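Local structure of SusD superfamily protein (Bacteroides fragilis NCTC 9343, 3NQP) at residues A[83-88]-A[137-142]; A[494-499]-A[505-510]. The protein probably binds glycans at the cell surface as an outer-membrane SusD-type protein involved in sugar uptake. All blocks are in the same frame, centred on the assembly; numbering follows the deposited sequence.

In the fold
Contact 1 (83-88 with 137-142) and contact 2 (494-499 with 505-510) are neighbours on one side of the chain, their centres 11 Å apart, although the second belongs to the C-terminal part of the sequence. They touch directly. Phe85 of contact 1 lays CE1 at 3.8 Å from Ile496 CG2 and CE2 at 4.1 Å from Leu507 CD1, so its ring is shared by both. A polar link runs alongside, with Lys84 N at 2.9 Å from Glu497 OE2, a probable hydrogen bond. Arg160 adds a bridge through hydrogen bonds to Gly137 O and Glu508 O. Both are structural packing, and together they join the two family regions of the chain.

Contact 1 of 2, residues A[83-88]-A[137-142]; sequences SKFGDL and GVPLRL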
ATOM      1  N   SER A  83       1.873   7.176 -16.907  1.00 15.25           N
ATOM      2  CA  SER A  83       2.808   7.415 -17.991  1.00 18.46           C
ATOM      3  C   SER A  83       4.207   7.322 -17.467  1.00 18.43           C
ATOM      4  O   SER A  83       4.425   7.421 -16.264  1.00 16.37           O
ATOM      5  CB  SER A  83       2.647   8.838 -18.534  1.00 21.12           C
ATOM      6  OG  SER A  83       1.310   9.026 -18.954  1.00 30.43           O
ATOM      7  N   LYS A  84       5.154   7.171 -18.398  1.00 16.61           N
ATOM      8  CA  LYS A  84       6.571   7.288 -18.144  1.00 21.35           C
ATOM      9  C   LYS A  84       7.064   6.386 -17.033  1.00 18.87           C
ATOM     10  O   LYS A  84       7.850   6.843 -16.184  1.00 16.08           O
ATOM     11  CB  LYS A  84       6.962   8.753 -17.831  1.00 20.49           C
ATOM     12  CG  LYS A  84       6.554   9.764 -18.892  1.00 35.32           C
ATOM     13  CD  LYS A  84       7.176  11.179 -18.691  1.00 46.89           C
ATOM     14  CE  LYS A  84       6.402  12.014 -17.637  1.00 54.40           C
ATOM     15  NZ  LYS A  84       4.885  12.116 -17.800  1.00 47.45           N
ATOM     16  N   PHE A  85       6.656   5.109 -17.062  1.00 19.44           N
ATOM     17  CA  PHE A  85       7.029   4.157 -15.992  1.00 19.40           C
ATOM     18  C   PHE A  85       6.736   4.719 -14.595  1.00 19.29           C
ATOM     19  O   PHE A  85       7.491   4.530 -13.645  1.00 17.81           O
ATOM     20  CB  PHE A  85       8.512   3.771 -16.092  1.00 19.38           C
ATOM     21  CG  PHE A  85       8.828   2.863 -17.228  1.00 18.17           C
ATOM     22  CD1 PHE A  85       8.526   1.522 -17.163  1.00 20.71           C
ATOM     23  CD2 PHE A  85       9.482   3.353 -18.369  1.00 22.10           C
ATOM     24  CE1 PHE A  85       8.844   0.679 -18.177  1.00 19.50           C
ATOM     25  CE2 PHE A  85       9.807   2.515 -19.398  1.00 21.80           C
ATOM     26  CZ  PHE A  85       9.484   1.179 -19.322  1.00 21.06           C
ATOM     27  N   GLY A  86       5.650   5.468 -14.485  1.00 16.28           N
ATOM     28  CA  GLY A  86       5.260   6.052 -13.222  1.00 16.48           C
ATOM     29  C   GLY A  86       6.160   7.201 -12.760  1.00 16.97           C
ATOM     30  O   GLY A  86       6.185   7.525 -11.588  1.00 14.00           O
ATOM     31  N   ASP A  87       6.958   7.740 -13.678  1.00 19.02           N
ATOM     32  CA  ASP A  87       7.881   8.848 -13.428  1.00 21.36           C
ATOM     33  C   ASP A  87       8.821   8.546 -12.266  1.00 19.24           C
ATOM     34  O   ASP A  87       9.175   9.433 -11.509  1.00 19.56           O
ATOM     35  CB  ASP A  87       7.078  10.140 -13.175  1.00 23.91           C
ATOM     36  CG  ASP A  87       7.857  11.419 -13.553  1.00 33.57           C
ATOM     37  OD1 ASP A  87       8.867  11.352 -14.278  1.00 27.77           O
ATOM     38  OD2 ASP A  87       7.433  12.504 -13.135  1.00 35.03           O
ATOM     39  N   LEU A  88       9.192   7.286 -12.080  1.00 14.80           N
ATOM     40  CA  LEU A  88      10.091   6.951 -10.993  1.00 15.48           C
ATOM     41  C   LEU A  88      11.589   7.025 -11.318  1.00 17.05           C
ATOM     42  O   LEU A  88      12.422   7.012 -10.381  1.00 16.90           O
ATOM     43  CB  LEU A  88       9.773   5.589 -10.402  1.00 14.17           C
ATOM     44  CG  LEU A  88       8.347   5.440  -9.827  1.00 21.97           C
ATOM     45  CD1 LEU A  88       8.123   4.029  -9.278  1.00 18.36           C
ATOM     46  CD2 LEU A  88       8.084   6.472  -8.767  1.00 17.46           C
ATOM     47  N   GLY A 137       9.942  -6.627 -16.290  1.00 13.71           N
ATOM     48  CA  GLY A 137      11.169  -6.039 -16.751  1.00 13.65           C
ATOM     49  C   GLY A 137      11.055  -4.544 -17.037  1.00 14.92           C
ATOM     50  O   GLY A 137      10.059  -4.089 -17.594  1.00 16.46           O
ATOM     51  N   VAL A 138      12.074  -3.801 -16.613  1.00 15.68           N
ATOM     52  CA  VAL A 138      12.193  -2.354 -16.828  1.00 15.98           C
ATOM     53  C   VAL A 138      13.672  -2.023 -17.043  1.00 16.14           C
ATOM     54  O   VAL A 138      14.546  -2.836 -16.703  1.00 16.04           O
ATOM     55  CB  VAL A 138      11.713  -1.525 -15.606  1.00 17.95           C
ATOM     56  CG1 VAL A 138      10.180  -1.708 -15.354  1.00 11.09           C
ATOM     57  CG2 VAL A 138      12.586  -1.825 -14.370  1.00 15.28           C
ATOM     58  N   PRO A 139      13.978  -0.832 -17.588  1.00 15.12           N
ATOM     59  CA  PRO A 139      15.387  -0.428 -17.718  1.00 15.80           C
ATOM     60  C   PRO A 139      16.080  -0.422 -16.371  1.00 16.37           C
ATOM     61  O   PRO A 139      15.481   0.020 -15.386  1.00 15.58           O
ATOM     62  CB  PRO A 139      15.287   1.004 -18.244  1.00 16.71           C
ATOM     63  CG  PRO A 139      13.973   1.081 -18.922  1.00 18.42           C
ATOM     64  CD  PRO A 139      13.069   0.197 -18.121  1.00 14.19           C
ATOM     65  N   LEU A 140      17.307  -0.932 -16.288  1.00 15.20           N
ATOM     66  CA  LEU A 140      18.040  -0.891 -15.024  1.00 19.04           C
ATOM     67  C   LEU A 140      19.022   0.280 -15.016  1.00 22.53           C
ATOM     68  O   LEU A 140      20.195   0.127 -15.399  1.00 18.24           O
ATOM     69  CB  LEU A 140      18.796  -2.204 -14.749  1.00 19.34           C
ATOM     70  CG  LEU A 140      18.052  -3.309 -14.048  1.00 22.79           C
ATOM     71  CD1 LEU A 140      18.971  -4.563 -13.939  1.00 23.98           C
ATOM     72  CD2 LEU A 140      17.498  -2.806 -12.635  1.00 14.07           C
ATOM     73  N   ARG A 141      18.532   1.438 -14.574  1.00 21.52           N
ATOM     74  CA  ARG A 141      19.356   2.634 -14.395  1.00 22.03           C
ATOM     75  C   ARG A 141      19.991   2.624 -13.023  1.00 22.53           C
ATOM     76  O   ARG A 141      19.303   2.780 -11.999  1.00 19.26           O
ATOM     77  CB  ARG A 141      18.518   3.903 -14.573  1.00 21.20           C
ATOM     78  CG  ARG A 141      17.855   3.967 -15.934  1.00 29.15           C
ATOM     79  CD  ARG A 141      17.595   5.376 -16.455  1.00 40.29           C
ATOM     80  NE  ARG A 141      17.529   5.402 -17.925  1.00 43.63           N
ATOM     81  CZ  ARG A 141      16.448   5.112 -18.650  1.00 51.31           C
ATOM     82  NH1 ARG A 141      15.292   4.758 -18.067  1.00 51.06           N
ATOM     83  NH2 ARG A 141      16.518   5.172 -19.978  1.00 52.94           N
ATOM     84  N   LEU A 142      21.312   2.443 -13.009  1.00 24.15           N
ATOM     85  CA  LEU A 142      22.086   2.339 -11.769  1.00 25.84           C
ATOM     86  C   LEU A 142      23.258   3.357 -11.640  1.00 29.68           C
ATOM     87  O   LEU A 142      23.812   3.523 -10.560  1.00 27.55           O
ATOM     88  CB  LEU A 142      22.633   0.902 -11.620  1.00 25.92           C
ATOM     89  CG  LEU A 142      21.586  -0.218 -11.653  1.00 20.79           C
ATOM     90  CD1 LEU A 142      22.231  -1.631 -11.669  1.00 26.39           C
ATOM     91  CD2 LEU A 142      20.616  -0.029 -10.462  1.00 26.16           C
TER
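Phe85 meets Val138 and Pro139 in a small, buried, purely apolar contact between two loops. Segment 83-88 leads into helix 89-102, whereas segment 137-142 follows the C-terminal end of helix 110-135. The area buried between the segments is just 107 Å², and a single ring supplies the whole of one side. The backbones stay apart, with Phe85 CA 8.4 Å from Val138 CA, and no hydrogen bond crosses the gap. Pro139 comes from the opposite direction and places its CD over one face of the phenyl ring, 3.9 Å from Phe85 CZ. Val138 slides past the ring instead; its CG1 branch approaches obliquely, 3.9 Å from Phe85 CE1 and slightly farther from CD1.

The aromatic side chain springs from an unusual backbone. Lys84, Phe85, Gly86 and Asp87 all have positive phi, so the chain winds in the left-handed sense, held by Gly86 N to Ser83 O (2.9 Å) and Asp87 N to Lys84 O (2.8 Å). From this turn Phe85 projects toward the other loop, with CG lying beside the backbone N and opposite the carbonyl carbon (chi1 -73°). Tyr135 meets the same ring edge-to-face and adds the end of helix 110-135 to the cluster. Val138 in turn packs on Leu131 of that helix and on Val166 of helix 163-181, which embeds its part of the contact among helices.

Through the ring of Phe85, the loop after helix 110-135 thus packs on the left-handed turn before helix 89-102, within the helical part of the chain that matches the SusD-like N-terminal family and the TPR clan.

Contact 2 of 2, residues A[494-499]-A[505-510]; sequences WPIEKT and PALEQT
Gln509 grips the backbone of Ile496 with both ends of its side-chain amide, and this clasp is the tight part of the contact. Its OE1 accepts Ile496 N at 2.8 Å, in the carbonyl plane and on a lone pair, while NE2 donates to Ile496 O at 2.9 Å with a nearly straight N-H...O angle of 166°. Ile496 O lies close to the amide plane of Gln509, so the two bonds together fix the rotation of the flat group. Gln509 can reach back because CG stands opposite its own backbone N (chi1 -172°) and the chain then bends at chi2 (56°). The same OE1 also takes Thr510 N at 2.9 Å and lies 3.3 Å from Pro495 CA. One residue on, Thr510 OG1 donates to Trp494 O over 2.7 Å and receives a bond from Arg160, which leaves this buried hydroxyl well engaged.

Toward Leu507 the contact is apolar and buried. Ile496 CD1 lies 4.0 Å from Leu507 CD1, the Ile496 and Leu507 side chains crossing at a slant; Ile496 CD1 also touches the backbone oxygen of Glu508, at 3.7 Å. Leu501 of helix 498-503 touches Ile496, Leu507 and Gln509, closing this flank from within the loop. The loose, solvent side is at the rim, where exposed Glu508 directs its CB away from 494-499.

Glu497 occupies the N-cap position before helix 498-503. The whole is a compact loop carrying one short helix, closed at its neck by side-chain-to-backbone bonds rather than strand pairing. Through Trp494 and Ile496, which pack on Tyr135, it seats the C-terminal tail of this SusD-family chain against helix 110-135.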
ATOM      1  N   TRP A 494       1.449  -4.118 -16.434  1.00 10.87           N
ATOM      2  CA  TRP A 494       0.940  -2.911 -17.048  1.00  9.72           C
ATOM      3  C   TRP A 494       1.671  -2.565 -18.357  1.00 10.13           C
ATOM      4  O   TRP A 494       2.888  -2.842 -18.519  1.00 10.58           O
ATOM      5  CB  TRP A 494       1.054  -1.752 -16.064  1.00 12.26           C
ATOM      6  CG  TRP A 494       0.284  -1.868 -14.774  1.00 12.79           C
ATOM      7  CD1 TRP A 494       0.153  -2.969 -13.988  1.00 12.03           C
ATOM      8  CD2 TRP A 494      -0.381  -0.799 -14.097  1.00  9.91           C
ATOM      9  NE1 TRP A 494      -0.585  -2.652 -12.849  1.00 10.99           N
ATOM     10  CE2 TRP A 494      -0.907  -1.320 -12.900  1.00 10.87           C
ATOM     11  CE3 TRP A 494      -0.571   0.569 -14.381  1.00 13.19           C
ATOM     12  CZ2 TRP A 494      -1.618  -0.528 -11.984  1.00 10.06           C
ATOM     13  CZ3 TRP A 494      -1.295   1.345 -13.488  1.00 17.27           C
ATOM     14  CH2 TRP A 494      -1.799   0.805 -12.301  1.00 12.31           C
ATOM     15  N   PRO A 495       0.926  -2.038 -19.334  1.00 12.19           N
ATOM     16  CA  PRO A 495       1.596  -1.702 -20.588  1.00 13.03           C
ATOM     17  C   PRO A 495       2.261  -0.334 -20.522  1.00 15.44           C
ATOM     18  O   PRO A 495       2.039   0.423 -19.583  1.00 16.61           O
ATOM     19  CB  PRO A 495       0.442  -1.656 -21.570  1.00 17.33           C
ATOM     20  CG  PRO A 495      -0.724  -1.102 -20.732  1.00 10.46           C
ATOM     21  CD  PRO A 495      -0.477  -1.574 -19.327  1.00 12.33           C
ATOM     22  N   ILE A 496       3.118  -0.042 -21.491  1.00 16.83           N
ATOM     23  CA  ILE A 496       3.638   1.303 -21.645  1.00 15.75           C
ATOM     24  C   ILE A 496       3.025   1.976 -22.900  1.00 14.38           C
ATOM     25  O   ILE A 496       2.547   1.290 -23.831  1.00 16.48           O
ATOM     26  CB  ILE A 496       5.160   1.300 -21.605  1.00 18.60           C
ATOM     27  CG1 ILE A 496       5.734   0.514 -22.762  1.00 18.66           C
ATOM     28  CG2 ILE A 496       5.690   0.694 -20.236  1.00 13.29           C
ATOM     29  CD1 ILE A 496       7.242   0.714 -22.883  1.00 18.44           C
ATOM     30  N   GLU A 497       3.064   3.303 -22.899  1.00 13.21           N
ATOM     31  CA  GLU A 497       2.409   4.161 -23.903  1.00 18.11           C
ATOM     32  C   GLU A 497       3.032   3.993 -25.289  1.00 18.46           C
ATOM     33  O   GLU A 497       4.256   3.993 -25.422  1.00 16.55           O
ATOM     34  CB  GLU A 497       2.595   5.686 -23.629  1.00 18.15           C
ATOM     35  CG  GLU A 497       2.334   6.247 -22.318  1.00 30.85           C
ATOM     36  CD  GLU A 497       3.519   6.125 -21.412  1.00 27.31           C
ATOM     37  OE1 GLU A 497       3.681   5.008 -20.913  1.00 19.59           O
ATOM     38  OE2 GLU A 497       4.276   7.095 -21.204  1.00 22.30           O
ATOM     39  N   LYS A 498       2.163   3.964 -26.295  1.00 22.04           N
ATOM     40  CA  LYS A 498       2.532   3.978 -27.702  1.00 24.09           C
ATOM     41  C   LYS A 498       3.489   5.125 -27.996  1.00 23.22           C
ATOM     42  O   LYS A 498       4.433   4.946 -28.723  1.00 23.77           O
ATOM     43  CB  LYS A 498       1.267   4.151 -28.579  1.00 26.42           C
ATOM     44  CG  LYS A 498       1.481   3.979 -30.097  1.00 35.34           C
ATOM     45  CD  LYS A 498       0.204   4.335 -30.905  1.00 46.14           C
ATOM     46  CE  LYS A 498       0.344   4.027 -32.434  1.00 52.31           C
ATOM     47  NZ  LYS A 498       0.271   2.540 -32.761  1.00 55.42           N
ATOM     48  N   THR A 499       3.218   6.313 -27.460  1.00 22.62           N
ATOM     49  CA  THR A 499       4.056   7.483 -27.774  1.00 24.78           C
ATOM     50  C   THR A 499       5.488   7.243 -27.343  1.00 25.76           C
ATOM     51  O   THR A 499       6.426   7.537 -28.096  1.00 25.68           O
ATOM     52  CB  THR A 499       3.545   8.804 -27.131  1.00 25.24           C
ATOM     53  OG1 THR A 499       3.173   8.555 -25.775  1.00 21.98           O
ATOM     54  CG2 THR A 499       2.373   9.355 -27.893  1.00 26.24           C
ATOM     55  N   PRO A 505      13.171   3.667 -29.395  1.00 32.29           N
ATOM     56  CA  PRO A 505      13.226   2.347 -30.023  1.00 32.13           C
ATOM     57  C   PRO A 505      13.963   1.251 -29.230  1.00 29.57           C
ATOM     58  O   PRO A 505      13.901   0.102 -29.636  1.00 30.45           O
ATOM     59  CB  PRO A 505      13.931   2.612 -31.370  1.00 34.48           C
ATOM     60  CG  PRO A 505      14.624   3.914 -31.206  1.00 36.11           C
ATOM     61  CD  PRO A 505      14.084   4.636 -30.018  1.00 34.36           C
ATOM     62  N   ALA A 506      14.605   1.579 -28.106  1.00 27.40           N
ATOM     63  CA  ALA A 506      15.093   0.546 -27.163  1.00 27.13           C
ATOM     64  C   ALA A 506      13.977  -0.211 -26.432  1.00 23.96           C
ATOM     65  O   ALA A 506      14.140  -1.378 -26.099  1.00 22.68           O
ATOM     66  CB  ALA A 506      16.062   1.150 -26.123  1.00 27.02           C
ATOM     67  N   LEU A 507      12.865   0.461 -26.174  1.00 20.32           N
ATOM     68  CA  LEU A 507      11.786  -0.092 -25.412  1.00 20.80           C
ATOM     69  C   LEU A 507      10.917  -1.002 -26.230  1.00 20.87           C
ATOM     70  O   LEU A 507      10.616  -0.725 -27.400  1.00 18.68           O
ATOM     71  CB  LEU A 507      10.899   1.022 -24.840  1.00 20.07           C
ATOM     72  CG  LEU A 507      11.547   1.948 -23.815  1.00 22.13           C
ATOM     73  CD1 LEU A 507      10.503   3.034 -23.390  1.00 23.47           C
ATOM     74  CD2 LEU A 507      12.060   1.166 -22.624  1.00 17.51           C
ATOM     75  N   GLU A 508      10.533  -2.100 -25.603  1.00 20.17           N
ATOM     76  CA  GLU A 508       9.497  -2.964 -26.113  1.00 23.28           C
ATOM     77  C   GLU A 508       8.276  -2.912 -25.194  1.00 18.77           C
ATOM     78  O   GLU A 508       8.396  -2.670 -24.006  1.00 16.90           O
ATOM     79  CB  GLU A 508      10.034  -4.403 -26.274  1.00 27.03           C
ATOM     80  CG  GLU A 508      10.938  -4.522 -27.507  1.00 37.58           C
ATOM     81  CD  GLU A 508      11.620  -5.869 -27.657  1.00 53.55           C
ATOM     82  OE1 GLU A 508      11.450  -6.747 -26.782  1.00 55.74           O
ATOM     83  OE2 GLU A 508      12.335  -6.047 -28.672  1.00 62.99           O
ATOM     84  N   GLN A 509       7.118  -3.179 -25.780  1.00 17.12           N
ATOM     85  CA  GLN A 509       5.894  -3.317 -25.052  1.00 16.68           C
ATOM     86  C   GLN A 509       5.999  -4.412 -23.985  1.00 17.58           C
ATOM     87  O   GLN A 509       6.783  -5.351 -24.095  1.00 12.28           O
ATOM     88  CB  GLN A 509       4.711  -3.601 -25.993  1.00 14.15           C
ATOM     89  CG  GLN A 509       3.327  -3.569 -25.282  1.00 19.79           C
ATOM     90  CD  GLN A 509       3.069  -2.272 -24.556  1.00 10.35           C
ATOM     91  OE1 GLN A 509       3.263  -2.173 -23.342  1.00 15.86           O
ATOM     92  NE2 GLN A 509       2.643  -1.263 -25.283  1.00 13.66           N
ATOM     93  N   THR A 510       5.240  -4.236 -22.896  1.00 13.88           N
ATOM     94  CA  THR A 510       5.127  -5.285 -21.894  1.00 14.10           C
ATOM     95  C   THR A 510       4.548  -6.530 -22.573  1.00 16.79           C
ATOM     96  O   THR A 510       3.643  -6.399 -23.425  1.00 16.43           O
ATOM     97  CB  THR A 510       4.229  -4.779 -20.725  1.00 11.56           C
ATOM     98  OG1 THR A 510       4.785  -3.534 -20.247  1.00 11.70           O
ATOM     99  CG2 THR A 510       4.129  -5.825 -19.602  1.00 11.75           C
TER